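Local coordinates for putative acyl-CoA N-acyltransferase (PDB 3LOD), which probably transfers an acyl group from an acyl-CoA to an amine acceptor, as a member of the GNAT family, at residues A[14-17]-A[18-22]; A[54-57]-A[58-62]; A[81-84]-A[85-88]; A[94-97]-A[98-102]. All coordinates share one frame; numbering follows the deposited sequence.

In the fold
All four contacts are local, yet three of them meet at one end of the central sheet. Contact 1, on helix 14-26, reaches contact 2, the hairpin 54-62, through the salt bridge from E15 OE1 to R55 NH2 (2.8 Å); their centres are about 13 Å apart. Contact 2 joins contact 3 across neighbouring strands, V62 O lying 2.8 Å from D83 N. Contact 4, on helix 91-104, follows contact 3 in the chain, its centre about 17 Å away, and L95 packs against both I54 and I82. The loop that begins at R87 and leads into helix 91-104 holds the coenzyme A pyrophosphate in GNAT relatives, consistent with a similar site here.

Contact 1: residues A[14-17]-A[18-22]; sequences AEFI and ALIAA
F16 and I20, one helical turn apart, make the main side-chain contact of this run. CG1 of I20 sits over one face of the phenyl ring, 4.0 Å from its centroid and 24° off the ring normal, which meets the description of a CH-pi contact. It is shifted toward the rim, so that the nearest ring atom is F16 CE1, 3.6 Å from I20 CG1. CG of F16, anti to the backbone N (chi1 -171°), stands the ring out from the helix, and I20 CG1 reaches back over it.

Other side chains pack on the backbone. L19 lays CD1 against E15 O at 3.3 Å, and the methyls of A18 and A21 lie against the carbonyls of A14 and I17.

Four backbone hydrogen bonds of alpha-helical spacing run through the segment. I20 N to F16 O measures 3.0 Å, while A21 N to I17 O is the shortest at 2.8 Å; L19 N to E15 O is stretched to 3.3 Å.

E15 turns its carboxylate away from this helix, to R55 and to the backbone N of A61. The chemistry is thus divided by face: F16, L19 and I20 present an oily ridge to C64 on strand 61-69, whereas A14, I17, A18 and A21 line the exposed flank, as expected of an amphipathic helix lying on a sheet.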
loop_
_atom_site.group_PDB
_atom_site.type_symbol
_atom_site.label_atom_id
_atom_site.label_comp_id
_atom_site.label_asym_id
_atom_site.label_seq_id
_atom_site.Cartn_x
_atom_site.Cartn_y
_atom_site.Cartn_z
ATOM N N ALA A 14 4.738 -12.437 -11.224
ATOM C CA ALA A 14 5.961 -12.810 -10.497
ATOM C C ALA A 14 6.712 -11.616 -9.862
ATOM O O ALA A 14 7.331 -11.718 -8.784
ATOM C CB ALA A 14 6.892 -13.609 -11.407
ATOM N N GLU A 15 6.676 -10.481 -10.534
ATOM C CA GLU A 15 7.350 -9.302 -10.025
ATOM C C GLU A 15 6.678 -8.776 -8.746
ATOM O O GLU A 15 7.356 -8.234 -7.852
ATOM C CB GLU A 15 7.377 -8.211 -11.089
ATOM C CG GLU A 15 8.638 -8.143 -11.912
ATOM C CD GLU A 15 8.590 -6.954 -12.847
ATOM O OE1 GLU A 15 7.616 -6.876 -13.644
ATOM O OE2 GLU A 15 9.504 -6.097 -12.751
ATOM N N PHE A 16 5.356 -8.954 -8.651
ATOM C CA PHE A 16 4.586 -8.464 -7.493
ATOM C C PHE A 16 4.884 -9.354 -6.327
ATOM O O PHE A 16 5.223 -8.882 -5.220
ATOM C CB PHE A 16 3.095 -8.547 -7.757
ATOM C CG PHE A 16 2.263 -7.867 -6.688
ATOM C CD1 PHE A 16 1.519 -8.612 -5.793
ATOM C CD2 PHE A 16 2.246 -6.471 -6.590
ATOM C CE1 PHE A 16 0.769 -7.973 -4.836
ATOM C CE2 PHE A 16 1.523 -5.832 -5.656
ATOM C CZ PHE A 16 0.761 -6.587 -4.772
ATOM N N ILE A 17 4.795 -10.653 -6.618
ATOM C CA ILE A 17 5.087 -11.670 -5.650
ATOM C C ILE A 17 6.475 -11.478 -5.092
ATOM O O ILE A 17 6.659 -11.597 -3.883
ATOM C CB ILE A 17 4.849 -13.074 -6.225
ATOM C CG1 ILE A 17 3.335 -13.255 -6.462
ATOM C CG2 ILE A 17 5.417 -14.117 -5.278
ATOM C CD1 ILE A 17 2.963 -14.516 -7.277
ATOM N N ALA A 18 7.428 -11.090 -5.919
ATOM C CA ALA A 18 8.819 -10.901 -5.420
ATOM C C ALA A 18 8.967 -9.740 -4.445
ATOM O O ALA A 18 9.633 -9.870 -3.377
ATOM C CB ALA A 18 9.845 -10.794 -6.571
ATOM N N LEU A 19 8.331 -8.607 -4.750
ATOM C CA LEU A 19 8.336 -7.461 -3.798
ATOM C C LEU A 19 7.650 -7.797 -2.443
ATOM O O LEU A 19 8.214 -7.633 -1.380
ATOM C CB LEU A 19 7.687 -6.276 -4.457
ATOM C CG LEU A 19 8.424 -5.852 -5.720
ATOM C CD1 LEU A 19 7.478 -5.153 -6.719
ATOM C CD2 LEU A 19 9.610 -4.957 -5.311
ATOM N N ILE A 20 6.448 -8.325 -2.529
ATOM C CA ILE A 20 5.715 -8.873 -1.428
ATOM C C ILE A 20 6.551 -9.870 -0.588
ATOM O O ILE A 20 6.630 -9.754 0.630
ATOM C CB ILE A 20 4.428 -9.493 -2.052
ATOM C CG1 ILE A 20 3.537 -8.354 -2.527
ATOM C CG2 ILE A 20 3.625 -10.352 -1.135
ATOM C CD1 ILE A 20 3.871 -7.028 -1.853
ATOM N N ALA A 21 7.181 -10.840 -1.242
ATOM C CA ALA A 21 8.048 -11.797 -0.554
ATOM C C ALA A 21 9.176 -11.063 0.192
ATOM O O ALA A 21 9.436 -11.373 1.374
ATOM C CB ALA A 21 8.585 -12.802 -1.520
ATOM N N ALA A 22 9.825 -10.102 -0.466
ATOM C CA ALA A 22 10.883 -9.299 0.192
ATOM C C ALA A 22 10.293 -8.509 1.382
ATOM O O ALA A 22 10.916 -8.441 2.435
ATOM C CB ALA A 22 11.586 -8.305 -0.835
#

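Contact 2: residues A[54-57]-A[58-62]; sequences IRSP and QGEAV
R55 and A61 face each other as an antiparallel non-hydrogen-bonded pair, their CA atoms 4.4 Å apart. On the strand side of them V62 N bonds to I54 O (2.7 Å); toward the turn S56 N bonds to E60 O (3.0 Å), closing the loop. CA of R55 also makes a C-H...O contact with that E60 carbonyl. G59 takes a positive phi of 122°, a conformation that a side chain would jam against the carbonyl before it.

This is the end of the beta hairpin between strands 49-55 and 61-69, antiparallel neighbours in the GNAT sheet. Inside its turn S56 OG works as an acceptor: G59 N bonds to it at 3.2 Å, and NE2 of Q58 adds a weak bond at 2.8 Å, reached because the glutamine chain folds back at chi2 (61°).

On the other side of the turn R55 bends at chi3, bringing NE to G59 O at 3.1 Å with an almost straight N-H...O angle of 178°. The oxygen lies in the guanidinium plane, though the NE is well above the plane of the carbonyl. CB of A61 covers one guanidinium face, 4.0 Å from NH2, while T7 and E15 take the outer nitrogens.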
loop_
_atom_site.group_PDB
_atom_site.type_symbol
_atom_site.label_atom_id
_atom_site.label_comp_id
_atom_site.label_asym_id
_atom_site.label_seq_id
_atom_site.Cartn_x
_atom_site.Cartn_y
_atom_site.Cartn_z
ATOM N N ILE A 54 5.807 0.644 -8.968
ATOM C CA ILE A 54 6.711 1.690 -9.446
ATOM C C ILE A 54 7.919 1.074 -10.071
ATOM O O ILE A 54 8.552 0.168 -9.514
ATOM C CB ILE A 54 7.251 2.559 -8.347
ATOM C CG1 ILE A 54 6.378 2.495 -7.158
ATOM C CG2 ILE A 54 7.342 4.055 -8.754
ATOM C CD1 ILE A 54 7.226 2.765 -5.961
ATOM N N ARG A 55 8.283 1.625 -11.214
ATOM C CA ARG A 55 9.268 1.043 -12.075
ATOM C C ARG A 55 10.348 2.049 -12.272
ATOM O O ARG A 55 10.097 3.242 -12.405
ATOM C CB ARG A 55 8.624 0.659 -13.403
ATOM C CG ARG A 55 7.195 0.121 -13.248
ATOM C CD ARG A 55 6.643 -0.590 -14.490
ATOM N NE ARG A 55 7.137 -1.961 -14.489
ATOM C CZ ARG A 55 6.427 -3.061 -14.227
ATOM N NH1 ARG A 55 5.120 -3.002 -13.971
ATOM N NH2 ARG A 55 7.048 -4.239 -14.259
ATOM N N SER A 56 11.563 1.537 -12.283
ATOM C CA SER A 56 12.717 2.316 -12.597
ATOM C C SER A 56 12.602 2.814 -14.053
ATOM O O SER A 56 11.638 2.459 -14.766
ATOM C CB SER A 56 13.984 1.490 -12.349
ATOM O OG SER A 56 14.255 0.597 -13.417
ATOM N N PRO A 57 13.531 3.695 -14.479
ATOM C CA PRO A 57 13.542 3.954 -15.920
ATOM C C PRO A 57 13.959 2.732 -16.780
ATOM O O PRO A 57 13.460 2.619 -17.905
ATOM C CB PRO A 57 14.491 5.155 -16.049
ATOM C CG PRO A 57 14.272 5.920 -14.727
ATOM C CD PRO A 57 14.262 4.753 -13.736
ATOM N N GLN A 58 14.795 1.818 -16.248
ATOM C CA GLN A 58 15.024 0.483 -16.888
ATOM C C GLN A 58 13.696 -0.236 -17.170
ATOM O O GLN A 58 13.505 -0.790 -18.263
ATOM C CB GLN A 58 15.905 -0.473 -16.048
ATOM C CG GLN A 58 17.357 -0.054 -15.836
ATOM C CD GLN A 58 17.461 1.280 -15.104
ATOM O OE1 GLN A 58 18.021 2.240 -15.639
ATOM N NE2 GLN A 58 16.869 1.363 -13.896
ATOM N N GLY A 59 12.791 -0.214 -16.184
ATOM C CA GLY A 59 11.446 -0.802 -16.303
ATOM C C GLY A 59 11.202 -1.854 -15.238
ATOM O O GLY A 59 10.132 -2.454 -15.183
ATOM N N GLU A 60 12.222 -2.053 -14.406
ATOM C CA GLU A 60 12.241 -2.902 -13.214
ATOM C C GLU A 60 11.198 -2.460 -12.125
ATOM O O GLU A 60 11.252 -1.325 -11.617
ATOM C CB GLU A 60 13.693 -2.812 -12.675
ATOM C CG GLU A 60 14.165 -3.819 -11.621
ATOM C CD GLU A 60 15.406 -3.282 -10.798
ATOM O OE1 GLU A 60 16.003 -2.236 -11.209
ATOM O OE2 GLU A 60 15.766 -3.886 -9.731
ATOM N N ALA A 61 10.257 -3.346 -11.766
ATOM C CA ALA A 61 9.353 -3.087 -10.637
ATOM C C ALA A 61 10.182 -3.039 -9.377
ATOM O O ALA A 61 10.971 -3.928 -9.085
ATOM C CB ALA A 61 8.345 -4.126 -10.516
ATOM N N VAL A 62 9.997 -1.976 -8.621
ATOM C CA VAL A 62 11.008 -1.541 -7.682
ATOM C C VAL A 62 10.240 -1.216 -6.399
ATOM O O VAL A 62 10.822 -0.992 -5.352
ATOM C CB VAL A 62 11.814 -0.351 -8.362
ATOM C CG1 VAL A 62 11.295 1.041 -8.032
ATOM C CG2 VAL A 62 13.303 -0.489 -8.187
#

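Contact 3: residues A[81-84]-A[85-88]; sequences YIDP and QHRG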
loop_
_atom_site.group_PDB
_atom_site.type_symbol
_atom_site.label_atom_id
_atom_site.label_comp_id
_atom_site.label_asym_id
_atom_site.label_seq_id
_atom_site.Cartn_x
_atom_site.Cartn_y
_atom_site.Cartn_z
ATOM N N TYR A 81 5.473 -1.532 -0.348
ATOM C CA TYR A 81 6.907 -1.763 -0.130
ATOM C C TYR A 81 7.642 -1.062 -1.239
ATOM O O TYR A 81 7.148 -1.048 -2.391
ATOM C CB TYR A 81 7.160 -3.228 -0.296
ATOM C CG TYR A 81 8.612 -3.665 -0.225
ATOM C CD1 TYR A 81 9.295 -3.756 1.027
ATOM C CD2 TYR A 81 9.293 -4.078 -1.386
ATOM C CE1 TYR A 81 10.647 -4.235 1.088
ATOM C CE2 TYR A 81 10.629 -4.558 -1.331
ATOM C CZ TYR A 81 11.289 -4.624 -0.082
ATOM O OH TYR A 81 12.581 -5.098 0.011
ATOM N N ILE A 82 8.812 -0.508 -0.915
ATOM C CA ILE A 82 9.757 0.070 -1.888
ATOM C C ILE A 82 11.091 -0.599 -1.627
ATOM O O ILE A 82 11.583 -0.588 -0.472
ATOM C CB ILE A 82 10.011 1.561 -1.588
ATOM C CG1 ILE A 82 8.722 2.385 -1.585
ATOM C CG2 ILE A 82 11.127 2.111 -2.480
ATOM C CD1 ILE A 82 7.907 2.316 -2.881
ATOM N N ASP A 83 11.673 -1.197 -2.675
ATOM C CA ASP A 83 12.996 -1.764 -2.580
ATOM C C ASP A 83 14.015 -0.788 -2.023
ATOM O O ASP A 83 14.247 0.254 -2.627
ATOM C CB ASP A 83 13.501 -2.133 -3.949
ATOM C CG ASP A 83 14.892 -2.713 -3.885
ATOM O OD1 ASP A 83 14.984 -3.903 -3.522
ATOM O OD2 ASP A 83 15.888 -1.988 -4.130
ATOM N N PRO A 84 14.688 -1.160 -0.926
ATOM C CA PRO A 84 15.730 -0.418 -0.195
ATOM C C PRO A 84 16.697 0.457 -1.031
ATOM O O PRO A 84 17.169 1.533 -0.564
ATOM C CB PRO A 84 16.506 -1.544 0.502
ATOM C CG PRO A 84 15.361 -2.455 0.912
ATOM C CD PRO A 84 14.526 -2.508 -0.363
ATOM N N GLN A 85 16.997 0.022 -2.244
ATOM C CA GLN A 85 17.965 0.771 -3.029
ATOM C C GLN A 85 17.322 1.960 -3.695
ATOM O O GLN A 85 18.041 2.795 -4.256
ATOM C CB GLN A 85 18.559 -0.083 -4.104
ATOM C CG GLN A 85 19.530 -1.106 -3.639
ATOM C CD GLN A 85 19.826 -2.042 -4.803
ATOM O OE1 GLN A 85 20.828 -1.876 -5.528
ATOM N NE2 GLN A 85 18.902 -2.993 -5.040
ATOM N N HIS A 86 15.994 2.055 -3.617
ATOM C CA HIS A 86 15.285 3.127 -4.291
ATOM C C HIS A 86 14.630 4.138 -3.355
ATOM O O HIS A 86 14.042 5.138 -3.796
ATOM C CB HIS A 86 14.347 2.555 -5.346
ATOM C CG HIS A 86 15.086 1.914 -6.474
ATOM N ND1 HIS A 86 15.598 0.633 -6.395
ATOM C CD2 HIS A 86 15.503 2.415 -7.665
ATOM C CE1 HIS A 86 16.228 0.347 -7.519
ATOM N NE2 HIS A 86 16.183 1.413 -8.308
ATOM N N ARG A 87 14.803 3.899 -2.055
ATOM C CA ARG A 87 14.365 4.808 -1.003
ATOM C C ARG A 87 15.192 6.096 -0.937
ATOM O O ARG A 87 16.242 6.203 -1.583
ATOM C CB ARG A 87 14.419 4.072 0.331
ATOM C CG ARG A 87 13.515 2.875 0.355
ATOM C CD ARG A 87 13.693 2.113 1.605
ATOM N NE ARG A 87 12.894 0.898 1.565
ATOM C CZ ARG A 87 12.877 0.002 2.544
ATOM N NH1 ARG A 87 13.634 0.220 3.616
ATOM N NH2 ARG A 87 12.155 -1.128 2.444
ATOM N N GLY A 88 14.723 7.076 -0.164
ATOM C CA GLY A 88 15.431 8.337 0.005
ATOM C C GLY A 88 15.056 9.406 -1.012
ATOM O O GLY A 88 15.677 10.497 -1.039
#
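A type I beta turn from D83 to H86, closed by H86 N to D83 O at 2.7 Å, carries the chain off the end of strand 74-82. The carboxylate of D83 gathers the far half of that turn. Its CG is anti to the backbone N (chi1 179°), which puts OD2 beside the backbone of Q85: Q85 N bonds to OD2 at 3.0 Å, an Asx turn, approaching from above the carboxylate plane rather than within it. Two weak bonds reach the same oxygen, from Q85 NE2 and from H86 ND1, the aspartate oxygen meeting the histidine ring at its edge. Q85 and D83 lie side by side, with amide and carboxylate planes 64° apart.

R87 folds back over the turn with its chain extended as far as NE. Side-on, it grips a single atom, I82 O, with NE at 2.8 Å and NH2 at 3.0 Å, and this pair of bonds fixes the rotation of the guanidinium. P84 lies alongside, its CG 3.8 Å above the centre of one guanidinium face. The Y81 ring stands nearly perpendicular to that group, 83° between planes, with CE1 3.7 Å from R87 NH2. Nearer the backbone of R87, CG2 of I82 packs on R87 CG.

R87 and G88 begin what is probably the R/Q-x-x-G-x-G/A loop, which in GNAT relatives binds the coenzyme A pyrophosphate. D83 is tied by its backbone to V62 on strand 61-69, Y81 packs against L19, A22 and L23 of helix 14-26, and the loop then runs into helix 91-104.

Contact 4: residues A[94-97]-A[98-102]; sequences KLLA and ALEAK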
loop_
_atom_site.group_PDB
_atom_site.type_symbol
_atom_site.label_atom_id
_atom_site.label_comp_id
_atom_site.label_asym_id
_atom_site.label_seq_id
_atom_site.Cartn_x
_atom_site.Cartn_y
_atom_site.Cartn_z
ATOM N N LYS A 94 4.979 9.072 -4.197
ATOM C CA LYS A 94 4.470 9.043 -5.548
ATOM C C LYS A 94 3.424 7.947 -5.682
ATOM O O LYS A 94 2.317 8.202 -6.177
ATOM C CB LYS A 94 5.623 8.886 -6.539
ATOM C CG LYS A 94 5.212 8.866 -7.993
ATOM C CD LYS A 94 6.324 9.457 -8.947
ATOM C CE LYS A 94 5.883 9.355 -10.438
ATOM N NZ LYS A 94 6.246 10.511 -11.334
ATOM N N LEU A 95 3.766 6.769 -5.159
ATOM C CA LEU A 95 2.905 5.580 -5.166
ATOM C C LEU A 95 1.614 5.770 -4.364
ATOM O O LEU A 95 0.514 5.565 -4.867
ATOM C CB LEU A 95 3.647 4.363 -4.602
ATOM C CG LEU A 95 2.881 3.039 -4.442
ATOM C CD1 LEU A 95 2.341 2.483 -5.781
ATOM C CD2 LEU A 95 3.804 2.001 -3.797
ATOM N N LEU A 96 1.768 6.130 -3.101
ATOM C CA LEU A 96 0.634 6.493 -2.259
ATOM C C LEU A 96 -0.370 7.414 -2.978
ATOM O O LEU A 96 -1.575 7.112 -3.008
ATOM C CB LEU A 96 1.168 7.125 -0.976
ATOM C CG LEU A 96 0.149 7.593 0.046
ATOM C CD1 LEU A 96 -0.635 6.392 0.537
ATOM C CD2 LEU A 96 0.823 8.304 1.217
ATOM N N ALA A 97 0.096 8.493 -3.605
ATOM C CA ALA A 97 -0.827 9.417 -4.296
ATOM C C ALA A 97 -1.542 8.730 -5.441
ATOM O O ALA A 97 -2.664 9.063 -5.784
ATOM C CB ALA A 97 -0.091 10.593 -4.811
ATOM N N ALA A 98 -0.868 7.761 -6.042
ATOM C CA ALA A 98 -1.389 7.105 -7.219
ATOM C C ALA A 98 -2.457 6.099 -6.814
ATOM O O ALA A 98 -3.429 5.890 -7.570
ATOM C CB ALA A 98 -0.279 6.441 -7.980
ATOM N N LEU A 99 -2.302 5.483 -5.632
ATOM C CA LEU A 99 -3.288 4.532 -5.125
ATOM C C LEU A 99 -4.545 5.292 -4.671
ATOM O O LEU A 99 -5.688 4.864 -4.880
ATOM C CB LEU A 99 -2.706 3.717 -3.953
ATOM C CG LEU A 99 -1.654 2.646 -4.315
ATOM C CD1 LEU A 99 -0.788 2.310 -3.115
ATOM C CD2 LEU A 99 -2.324 1.393 -4.812
ATOM N N GLU A 100 -4.313 6.420 -4.025
ATOM C CA GLU A 100 -5.407 7.309 -3.655
ATOM C C GLU A 100 -6.144 7.718 -4.914
ATOM O O GLU A 100 -7.391 7.619 -4.992
ATOM C CB GLU A 100 -4.880 8.540 -2.892
ATOM C CG GLU A 100 -4.156 8.165 -1.626
ATOM C CD GLU A 100 -3.617 9.374 -0.885
ATOM O OE1 GLU A 100 -3.475 10.460 -1.500
ATOM O OE2 GLU A 100 -3.340 9.234 0.327
ATOM N N ALA A 101 -5.412 8.158 -5.932
ATOM C CA ALA A 101 -6.167 8.618 -7.132
ATOM C C ALA A 101 -7.060 7.469 -7.645
ATOM O O ALA A 101 -8.244 7.679 -7.933
ATOM C CB ALA A 101 -5.270 9.229 -8.252
ATOM N N LYS A 102 -6.526 6.249 -7.690
ATOM C CA LYS A 102 -7.311 5.131 -8.200
ATOM C C LYS A 102 -8.494 4.786 -7.298
ATOM O O LYS A 102 -9.552 4.339 -7.779
ATOM C CB LYS A 102 -6.431 3.922 -8.580
ATOM C CG LYS A 102 -5.701 4.233 -9.902
ATOM C CD LYS A 102 -5.598 3.080 -10.952
ATOM C CE LYS A 102 -6.954 2.621 -11.512
ATOM N NZ LYS A 102 -6.831 1.584 -12.618
#
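A98 is joined to the turn before it by forked bonding: its N makes weak bonds to both K94 O (3.2 Å) and L95 O (2.8 Å), and its CB rests against L95 O.

L99 follows with a better bond, N to L95 O at 2.9 Å, and with the apolar contact of the segment, CD1 to L95 CG at 4.0 Å. The two leucines cross obliquely: L95 CG, anti to the backbone N (chi1 176°), stands out from the helix, and CD1 of L99 reaches back to it. Both also touch L52 on strand 49-55.

E100 N gives the straightest of these bonds, to L96 O at 3.0 Å with an N-H...O angle of 171°. Its side chain turns back over the same turn, so that CG lies 3.1 Å from L96 O and OE2 3.9 Å from L96 CG. This carboxylate is buried, but OE2 is met by Y131 OH and by a salt bridge to K151.

A101 completes the run with N to A97 O at 2.9 Å.

Helix 91-104 links the parallel strands 74-82 and 110-116, its leucines turned to M77 and L52: the beta-alpha-beta crossover at the core of the GNAT fold.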